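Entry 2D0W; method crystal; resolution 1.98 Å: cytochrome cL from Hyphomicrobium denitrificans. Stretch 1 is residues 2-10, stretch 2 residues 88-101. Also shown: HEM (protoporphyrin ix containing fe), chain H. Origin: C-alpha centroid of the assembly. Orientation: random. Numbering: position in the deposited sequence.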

ATOM      1  N   GLN A   2      -2.149 -20.142   2.072  1.00 35.25           N
ATOM      2  CA  GLN A   2      -2.097 -19.156   1.042  1.00 33.15           C
ATOM      3  C   GLN A   2      -3.407 -18.429   0.793  1.00 30.07           C
ATOM      4  O   GLN A   2      -4.464 -19.034   0.663  1.00 27.80           O
ATOM      5  CB  GLN A   2      -1.641 -19.835  -0.264  1.00 35.94           C
ATOM      6  CG  GLN A   2      -2.077 -21.297  -0.426  1.00 36.84           C
ATOM      7  CD  GLN A   2      -1.888 -21.831  -1.866  1.00 38.97           C
ATOM      8  OE1 GLN A   2      -1.076 -22.755  -2.112  1.00 37.38           O
ATOM      9  NE2 GLN A   2      -2.637 -21.249  -2.824  1.00 38.17           N
ATOM     10  N   GLU A   3      -3.308 -17.110   0.702  1.00 28.53           N
ATOM     11  CA  GLU A   3      -4.334 -16.333   0.031  1.00 26.76           C
ATOM     12  C   GLU A   3      -4.447 -16.744  -1.429  1.00 25.07           C
ATOM     13  O   GLU A   3      -3.483 -17.172  -2.055  1.00 25.06           O
ATOM     14  CB  GLU A   3      -3.982 -14.848   0.087  1.00 28.51           C
ATOM     15  CG  GLU A   3      -3.866 -14.263   1.485  1.00 28.86           C
ATOM     16  CD  GLU A   3      -5.188 -14.206   2.220  1.00 30.42           C
ATOM     17  OE1 GLU A   3      -5.159 -14.360   3.440  1.00 31.91           O
ATOM     18  OE2 GLU A   3      -6.265 -14.000   1.617  1.00 31.64           O
ATOM     19  N   VAL A   4      -5.646 -16.590  -1.963  1.00 25.10           N
ATOM     20  CA  VAL A   4      -5.861 -16.651  -3.392  1.00 24.28           C
ATOM     21  C   VAL A   4      -6.152 -15.216  -3.857  1.00 23.53           C
ATOM     22  O   VAL A   4      -7.044 -14.573  -3.331  1.00 23.24           O
ATOM     23  CB  VAL A   4      -7.032 -17.588  -3.729  1.00 25.07           C
ATOM     24  CG1 VAL A   4      -7.334 -17.525  -5.217  1.00 23.71           C
ATOM     25  CG2 VAL A   4      -6.720 -19.048  -3.244  1.00 22.89           C
ATOM     26  N   PHE A   5      -5.378 -14.711  -4.807  1.00 21.63           N
ATOM     27  CA  PHE A   5      -5.568 -13.314  -5.249  1.00 21.23           C
ATOM     28  C   PHE A   5      -6.360 -13.242  -6.533  1.00 20.28           C
ATOM     29  O   PHE A   5      -6.141 -14.052  -7.432  1.00 20.80           O
ATOM     30  CB  PHE A   5      -4.232 -12.608  -5.393  1.00 20.77           C
ATOM     31  CG  PHE A   5      -3.429 -12.595  -4.120  1.00 21.04           C
ATOM     32  CD1 PHE A   5      -3.753 -11.725  -3.108  1.00 19.20           C
ATOM     33  CD2 PHE A   5      -2.372 -13.507  -3.923  1.00 20.29           C
ATOM     34  CE1 PHE A   5      -3.025 -11.711  -1.899  1.00 19.70           C
ATOM     35  CE2 PHE A   5      -1.632 -13.503  -2.754  1.00 18.47           C
ATOM     36  CZ  PHE A   5      -1.961 -12.620  -1.726  1.00 20.14           C
ATOM     37  N   ARG A   6      -7.303 -12.298  -6.587  1.00 19.24           N
ATOM     38  CA  ARG A   6      -8.224 -12.141  -7.721  1.00 18.36           C
ATOM     39  C   ARG A   6      -8.292 -10.707  -8.209  1.00 17.78           C
ATOM     40  O   ARG A   6      -8.225  -9.743  -7.430  1.00 16.14           O
ATOM     41  CB  ARG A   6      -9.643 -12.666  -7.382  1.00 15.47           C
ATOM     42  CG  ARG A   6      -9.710 -14.164  -7.041  1.00 15.83           C
ATOM     43  CD  ARG A   6     -11.064 -14.806  -7.370  1.00 19.69           C
ATOM     44  NE  ARG A   6     -10.973 -16.272  -7.437  1.00 20.87           N
ATOM     45  CZ  ARG A   6     -10.703 -16.970  -8.541  1.00 22.31           C
ATOM     46  NH1 ARG A   6     -10.498 -16.352  -9.697  1.00 22.83           N
ATOM     47  NH2 ARG A   6     -10.636 -18.298  -8.495  1.00 23.62           N
ATOM     48  N   ASN A   7      -8.513 -10.566  -9.498  1.00 17.41           N
ATOM     49  CA  ASN A   7      -8.718  -9.257 -10.059  1.00 17.38           C
ATOM     50  C   ASN A   7      -9.914  -8.506  -9.411  1.00 18.59           C
ATOM     51  O   ASN A   7     -11.040  -9.002  -9.384  1.00 17.19           O
ATOM     52  CB  ASN A   7      -8.870  -9.389 -11.581  1.00 17.76           C
ATOM     53  CG  ASN A   7      -8.869  -8.049 -12.282  1.00 16.42           C
ATOM     54  OD1 ASN A   7      -7.903  -7.713 -12.925  1.00 20.03           O
ATOM     55  ND2 ASN A   7      -9.944  -7.281 -12.152  1.00 15.99           N
ATOM     56  N   THR A   8      -9.626  -7.313  -8.887  1.00 17.90           N
ATOM     57  CA  THR A   8     -10.620  -6.396  -8.296  1.00 20.13           C
ATOM     58  C   THR A   8     -11.926  -6.248  -9.102  1.00 20.40           C
ATOM     59  O   THR A   8     -13.048  -6.366  -8.537  1.00 19.56           O
ATOM     60  CB  THR A   8      -9.961  -5.040  -7.996  1.00 18.96           C
ATOM     61  OG1 THR A   8      -9.040  -5.241  -6.929  1.00 20.02           O
ATOM     62  CG2 THR A   8     -10.931  -4.026  -7.502  1.00 18.80           C
ATOM     63  N   VAL A   9     -11.792  -6.008 -10.404  1.00 21.46           N
ATOM     64  CA  VAL A   9     -12.987  -5.777 -11.253  1.00 22.46           C
ATOM     65  C   VAL A   9     -13.547  -7.071 -11.904  1.00 25.08           C
ATOM     66  O   VAL A   9     -14.774  -7.225 -12.063  1.00 25.35           O
ATOM     67  CB  VAL A   9     -12.809  -4.624 -12.299  1.00 22.82           C
ATOM     68  CG1 VAL A   9     -14.220  -4.127 -12.843  1.00 21.44           C
ATOM     69  CG2 VAL A   9     -12.157  -3.462 -11.687  1.00 20.77           C
ATOM     70  N   THR A  10     -12.702  -8.026 -12.247  1.00 24.05           N
ATOM     71  CA  THR A  10     -13.256  -9.250 -12.870  1.00 24.00           C
ATOM     72  C   THR A  10     -13.443 -10.504 -11.999  1.00 23.92           C
ATOM     73  O   THR A  10     -14.311 -11.334 -12.298  1.00 22.49           O
ATOM     74  CB  THR A  10     -12.509  -9.664 -14.159  1.00 23.83           C
ATOM     75  OG1 THR A  10     -13.271 -10.714 -14.794  1.00 29.16           O
ATOM     76  CG2 THR A  10     -11.169 -10.183 -13.855  1.00 19.03           C
ATOM     77  N   ASP A  88      -5.737  -4.749   3.191  1.00 15.01           N
ATOM     78  CA  ASP A  88      -4.460  -4.794   2.465  1.00 16.02           C
ATOM     79  C   ASP A  88      -4.544  -5.787   1.341  1.00 15.52           C
ATOM     80  O   ASP A  88      -3.966  -5.562   0.299  1.00 15.91           O
ATOM     81  CB  ASP A  88      -3.273  -5.135   3.382  1.00 17.55           C
ATOM     82  CG  ASP A  88      -2.983  -4.017   4.384  1.00 19.48           C
ATOM     83  OD1 ASP A  88      -2.347  -4.298   5.398  1.00 23.26           O
ATOM     84  OD2 ASP A  88      -3.421  -2.881   4.187  1.00 18.00           O
ATOM     85  N   LYS A  89      -5.305  -6.865   1.539  1.00 17.10           N
ATOM     86  CA  LYS A  89      -5.441  -7.876   0.483  1.00 18.73           C
ATOM     87  C   LYS A  89      -6.070  -7.295  -0.779  1.00 17.53           C
ATOM     88  O   LYS A  89      -5.587  -7.575  -1.892  1.00 16.84           O
ATOM     89  CB  LYS A  89      -6.219  -9.092   0.972  1.00 21.23           C
ATOM     90  CG  LYS A  89      -5.955 -10.328   0.157  1.00 25.08           C
ATOM     91  CD  LYS A  89      -7.087 -10.629  -0.767  1.00 28.24           C
ATOM     92  CE  LYS A  89      -7.818 -11.880  -0.350  1.00 31.46           C
ATOM     93  NZ  LYS A  89      -7.044 -13.055  -0.736  1.00 29.11           N
ATOM     94  N   GLY A  90      -7.137  -6.517  -0.606  1.00 15.64           N
ATOM     95  CA  GLY A  90      -7.831  -5.874  -1.735  1.00 14.74           C
ATOM     96  C   GLY A  90      -6.990  -4.848  -2.453  1.00 14.20           C
ATOM     97  O   GLY A  90      -6.954  -4.824  -3.682  1.00 14.46           O
ATOM     98  N   LEU A  91      -6.326  -3.990  -1.686  1.00 11.97           N
ATOM     99  CA  LEU A  91      -5.423  -2.982  -2.219  1.00 13.09           C
ATOM    100  C   LEU A  91      -4.294  -3.638  -3.027  1.00 12.84           C
ATOM    101  O   LEU A  91      -3.999  -3.254  -4.186  1.00 12.80           O
ATOM    102  CB  LEU A  91      -4.876  -2.093  -1.063  1.00 12.86           C
ATOM    103  CG  LEU A  91      -4.012  -0.910  -1.482  1.00 14.42           C
ATOM    104  CD1 LEU A  91      -4.734  -0.192  -2.556  1.00 13.56           C
ATOM    105  CD2 LEU A  91      -3.696   0.068  -0.339  1.00 12.84           C
ATOM    106  N   PHE A  92      -3.709  -4.687  -2.471  1.00 13.50           N
ATOM    107  CA  PHE A  92      -2.692  -5.420  -3.194  1.00 13.19           C
ATOM    108  C   PHE A  92      -3.261  -5.903  -4.553  1.00 13.14           C
ATOM    109  O   PHE A  92      -2.607  -5.750  -5.609  1.00 14.06           O
ATOM    110  CB  PHE A  92      -2.208  -6.595  -2.322  1.00 14.13           C
ATOM    111  CG  PHE A  92      -1.288  -7.581  -3.037  1.00 18.03           C
ATOM    112  CD1 PHE A  92       0.088  -7.390  -3.039  1.00 17.72           C
ATOM    113  CD2 PHE A  92      -1.805  -8.690  -3.709  1.00 18.13           C
ATOM    114  CE1 PHE A  92       0.936  -8.300  -3.683  1.00 19.32           C
ATOM    115  CE2 PHE A  92      -0.977  -9.591  -4.364  1.00 19.42           C
ATOM    116  CZ  PHE A  92       0.405  -9.404  -4.344  1.00 19.89           C
ATOM    117  N   GLU A  93      -4.467  -6.487  -4.515  1.00 13.20           N
ATOM    118  CA  GLU A  93      -5.063  -7.091  -5.712  1.00 13.56           C
ATOM    119  C   GLU A  93      -5.319  -5.962  -6.742  1.00 14.04           C
ATOM    120  O   GLU A  93      -5.023  -6.121  -7.926  1.00 13.88           O
ATOM    121  CB  GLU A  93      -6.379  -7.829  -5.337  1.00 15.90           C
ATOM    122  CG  GLU A  93      -6.258  -9.077  -4.501  1.00 17.90           C
ATOM    123  CD  GLU A  93      -7.628  -9.673  -4.069  1.00 24.32           C
ATOM    124  OE1 GLU A  93      -8.529  -8.882  -3.679  1.00 24.61           O
ATOM    125  OE2 GLU A  93      -7.810 -10.932  -4.116  1.00 25.29           O
ATOM    126  N   THR A  94      -5.802  -4.800  -6.291  1.00 13.75           N
ATOM    127  CA  THR A  94      -6.056  -3.670  -7.211  1.00 14.71           C
ATOM    128  C   THR A  94      -4.759  -3.213  -7.862  1.00 15.49           C
ATOM    129  O   THR A  94      -4.674  -3.086  -9.093  1.00 13.21           O
ATOM    130  CB  THR A  94      -6.761  -2.540  -6.482  1.00 15.23           C
ATOM    131  OG1 THR A  94      -8.003  -3.053  -6.007  1.00 16.37           O
ATOM    132  CG2 THR A  94      -7.003  -1.315  -7.395  1.00 14.92           C
ATOM    133  N   ILE A  95      -3.720  -3.026  -7.046  1.00 12.40           N
ATOM    134  CA  ILE A  95      -2.412  -2.631  -7.569  1.00 11.85           C
ATOM    135  C   ILE A  95      -1.825  -3.706  -8.450  1.00 10.95           C
ATOM    136  O   ILE A  95      -1.377  -3.388  -9.543  1.00 10.78           O
ATOM    137  CB  ILE A  95      -1.417  -2.196  -6.464  1.00 11.79           C
ATOM    138  CG1 ILE A  95      -2.091  -1.136  -5.602  1.00  9.75           C
ATOM    139  CG2 ILE A  95      -0.107  -1.608  -7.099  1.00 13.30           C
ATOM    140  CD1 ILE A  95      -1.468  -0.965  -4.186  1.00  6.61           C
ATOM    141  N   PHE A  96      -1.869  -4.967  -7.998  1.00 11.99           N
ATOM    142  CA  PHE A  96      -1.217  -6.057  -8.712  1.00 12.70           C
ATOM    143  C   PHE A  96      -1.889  -6.271 -10.072  1.00 13.27           C
ATOM    144  O   PHE A  96      -1.215  -6.310 -11.095  1.00 13.29           O
ATOM    145  CB  PHE A  96      -1.246  -7.403  -7.927  1.00 12.68           C
ATOM    146  CG  PHE A  96      -0.267  -8.407  -8.438  1.00 13.61           C
ATOM    147  CD1 PHE A  96      -0.495  -9.104  -9.630  1.00 12.68           C
ATOM    148  CD2 PHE A  96       0.900  -8.676  -7.740  1.00 12.58           C
ATOM    149  CE1 PHE A  96       0.450 -10.036 -10.099  1.00 12.37           C
ATOM    150  CE2 PHE A  96       1.833  -9.571  -8.205  1.00 12.85           C
ATOM    151  CZ  PHE A  96       1.622 -10.247  -9.386  1.00 12.71           C
ATOM    152  N   GLY A  97      -3.216  -6.440 -10.054  1.00 13.75           N
ATOM    153  CA  GLY A  97      -3.939  -6.835 -11.260  1.00 14.22           C
ATOM    154  C   GLY A  97      -4.563  -5.680 -11.993  1.00 16.64           C
ATOM    155  O   GLY A  97      -4.972  -5.856 -13.123  1.00 16.83           O
ATOM    156  N   GLY A  98      -4.624  -4.498 -11.370  1.00 16.69           N
ATOM    157  CA  GLY A  98      -5.218  -3.302 -11.987  1.00 17.23           C
ATOM    158  C   GLY A  98      -6.728  -3.156 -11.804  1.00 17.78           C
ATOM    159  O   GLY A  98      -7.343  -3.959 -11.087  1.00 16.60           O
ATOM    160  N   ALA A  99      -7.310  -2.117 -12.436  1.00 17.78           N
ATOM    161  CA  ALA A  99      -8.764  -1.893 -12.401  1.00 18.11           C
ATOM    162  C   ALA A  99      -9.320  -1.587 -13.811  1.00 18.10           C
ATOM    163  O   ALA A  99      -8.955  -2.267 -14.768  1.00 16.08           O
ATOM    164  CB  ALA A  99      -9.133  -0.797 -11.376  1.00 17.98           C
ATOM    165  N   ASN A 100     -10.243  -0.628 -13.946  1.00 17.77           N
ATOM    166  CA  ASN A 100     -10.714  -0.214 -15.295  1.00 18.74           C
ATOM    167  C   ASN A 100      -9.897   0.970 -15.848  1.00 18.31           C
ATOM    168  O   ASN A 100      -9.184   1.687 -15.116  1.00 17.70           O
ATOM    169  CB  ASN A 100     -12.206   0.173 -15.314  1.00 20.20           C
ATOM    170  CG  ASN A 100     -13.133  -0.943 -14.899  1.00 20.37           C
ATOM    171  OD1 ASN A 100     -14.068  -0.694 -14.152  1.00 22.38           O
ATOM    172  ND2 ASN A 100     -12.891  -2.165 -15.370  1.00 19.83           N
ATOM    173  N   GLY A 101     -10.010   1.155 -17.161  1.00 18.71           N
ATOM    174  CA  GLY A 101      -9.473   2.308 -17.845  1.00 17.87           C
ATOM    175  C   GLY A 101      -7.975   2.372 -17.764  1.00 19.43           C
ATOM    176  O   GLY A 101      -7.285   1.393 -18.026  1.00 19.89           O
TER
HETATM  177  CHA HEM H 200      -7.782   3.330  -9.455  1.00 11.45           C
HETATM  178  CHB HEM H 200      -3.626   2.705  -6.983  1.00 11.35           C
HETATM  179  CHC HEM H 200      -0.925   4.014 -10.824  1.00 11.09           C
HETATM  180  CHD HEM H 200      -5.033   5.747 -12.747  1.00 12.06           C
HETATM  181  C1A HEM H 200      -6.906   2.953  -8.435  1.00 13.45           C
HETATM  182  C2A HEM H 200      -7.215   2.297  -7.170  1.00 10.27           C
HETATM  183  C3A HEM H 200      -6.073   2.160  -6.496  1.00 12.24           C
HETATM  184  C4A HEM H 200      -4.972   2.684  -7.295  1.00 13.60           C
HETATM  185  CMA HEM H 200      -5.877   1.544  -5.073  1.00 11.38           C
HETATM  186  CAA HEM H 200      -8.628   1.914  -6.677  1.00 10.58           C
HETATM  187  CBA HEM H 200      -9.189   3.163  -5.976  1.00 10.55           C
HETATM  188  CGA HEM H 200     -10.518   2.896  -5.280  1.00 15.58           C
HETATM  189  O1A HEM H 200     -10.878   1.714  -5.066  1.00 14.75           O
HETATM  190  O2A HEM H 200     -11.212   3.887  -4.950  1.00 17.30           O
HETATM  191  C1B HEM H 200      -2.527   2.951  -7.815  1.00 14.31           C
HETATM  192  C2B HEM H 200      -1.090   2.834  -7.543  1.00 13.21           C
HETATM  193  C3B HEM H 200      -0.421   3.094  -8.558  1.00 11.92           C
HETATM  194  C4B HEM H 200      -1.287   3.513  -9.616  1.00 12.69           C
HETATM  195  CMB HEM H 200      -0.591   2.489  -6.141  1.00 12.82           C
HETATM  196  CAB HEM H 200       1.062   2.751  -8.772  1.00 11.21           C
HETATM  197  CBB HEM H 200       1.508   1.550  -8.565  1.00  9.54           C
HETATM  198  C1C HEM H 200      -1.805   4.630 -11.688  1.00 14.09           C
HETATM  199  C2C HEM H 200      -1.509   5.135 -13.045  1.00 12.99           C
HETATM  200  C3C HEM H 200      -2.621   5.655 -13.531  1.00 15.39           C
HETATM  201  C4C HEM H 200      -3.714   5.392 -12.581  1.00 13.11           C
HETATM  202  CMC HEM H 200      -0.082   5.472 -13.447  1.00 13.84           C
HETATM  203  CAC HEM H 200      -2.843   6.613 -14.745  1.00 14.46           C
HETATM  204  CBC HEM H 200      -2.235   6.297 -15.856  1.00 12.62           C
HETATM  205  C1D HEM H 200      -6.153   5.212 -12.144  1.00 11.53           C
HETATM  206  C2D HEM H 200      -7.522   5.333 -12.609  1.00 14.72           C
HETATM  207  C3D HEM H 200      -8.376   4.576 -11.598  1.00 11.95           C
HETATM  208  C4D HEM H 200      -7.458   4.082 -10.590  1.00 11.93           C
HETATM  209  CMD HEM H 200      -8.004   6.079 -13.891  1.00 13.15           C
HETATM  210  CAD HEM H 200      -9.929   4.340 -11.592  1.00 13.10           C
HETATM  211  CBD HEM H 200     -10.044   2.893 -12.081  1.00 15.88           C
HETATM  212  CGD HEM H 200     -11.389   2.265 -11.812  1.00 17.09           C
HETATM  213  O1D HEM H 200     -11.575   1.066 -12.088  1.00 16.27           O
HETATM  214  O2D HEM H 200     -12.264   2.971 -11.292  1.00 17.21           O
HETATM  215  NA  HEM H 200      -5.543   3.177  -8.447  1.00 13.94           N
HETATM  216  NB  HEM H 200      -2.548   3.448  -9.101  1.00 11.54           N
HETATM  217  NC  HEM H 200      -3.167   4.756 -11.462  1.00 15.50           N
HETATM  218  ND  HEM H 200      -6.176   4.495 -10.951  1.00 12.13           N
HETATM  219 FE   HEM H 200      -4.339   3.877 -10.014  1.00 14.17          FE
HETATM  220  O   HOH W   1      -9.684 -13.126  -3.743  1.00 43.81           O
HETATM  221  O   HOH W   2      -6.976  -6.373  -9.706  1.00 11.53           O
HETATM  222  O   HOH W   3      -9.959  -6.728  -4.625  1.00 29.64           O

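Residues 2-7 run as an extended loop along the helix 88-97 and the turn that follows it, 8-10 take helical backbone angles, and the two stretches together bury 610 Å², both sides summed. The helix is regular: its backbone amides and carbonyls are largely paired along its own axis, so most of what it offers the segment comes from side chains, chiefly those of Lys89, Phe92, Glu93 and Thr94.

Lys89 anchors the beginning of the segment. Its CA-to-CB bond points toward the other stretch, but the chain does not run out straight: after chi1 at -158° (t), chi2 (-104°) and chi3 (-111°) both lie between wells, and chi4 is m. This bent course brings Lys89 NZ to 2.7 Å from Glu3 OE2, a salt bridge with a hydrogen bond in it, and to 3.0 Å from Val4 O, to which NZ also donates. A long amine suits the position because one ammonium group can serve both a carboxylate and a carbonyl. Glu3 answers with chi1 and chi2 both m, folding its carboxylate toward the amine. The CA-to-CB bond of Val4, by contrast, points away, and the residue takes part chiefly through its carbonyl.

Phe5 is the buried apolar piece of the segment. With chi1 at -58° (m) and chi2 at -77°, its ring presents a face to the edge of Phe92; the centroids lie 4.8 Å apart, the planes make 50°, and Phe5 CD1 comes to 3.7 Å from Phe92 CD2. Phe92 is t at chi1 with chi2 at 90°. Glu93 CG sits at the edge of the Phe5 ring, 3.9 Å from Phe5 CD1, and Lys89 CG lies 3.8 Å from Phe5 CE1, so the aliphatic parts of two charged side chains help to enclose the ring.

With chi1 m and chi2 t, Glu93 carries its carboxylate to the backbone of the segment. Glu93 OE2 accepts from Arg6 N at 2.9 Å with an N-H...O angle of 162°, a nearly straight bond. Water 1 lies 2.9 Å from Glu93 OE2 and 3.0 Å from Val4 O, within hydrogen-bonding reach of both, while water 3 donates to Glu93 OE1 (2.8 Å) and lies 2.9 Å from Thr8 OG1. Arg6 itself holds on by its backbone; its CA-to-CB bond is sideways and the end of the side chain, m then t, t, leads away.

Thr8, chi1 m, points toward the helix and sets Thr8 OG1 2.6 Å from Thr94 OG1, a short hydrogen bond between hydroxyls. Thr94, also m, turns its methyl to the heme, with Thr94 CG2 3.6 Å from HEM C2A. Water 2 accepts from Thr8 N (2.9 Å) and donates to Glu93 O (2.7 Å) and Gly98 O (2.8 Å), tying the segment to the helix end.

Gly98 leaves the helix at phi 87°, where a CB would jam against the preceding carbonyl oxygen. Against the turn after Gly98, Val9 (chi1 t) packs CG2 4.0 Å from Ala99 CB, and Asn100 N donates to HEM O1D at 2.8 Å.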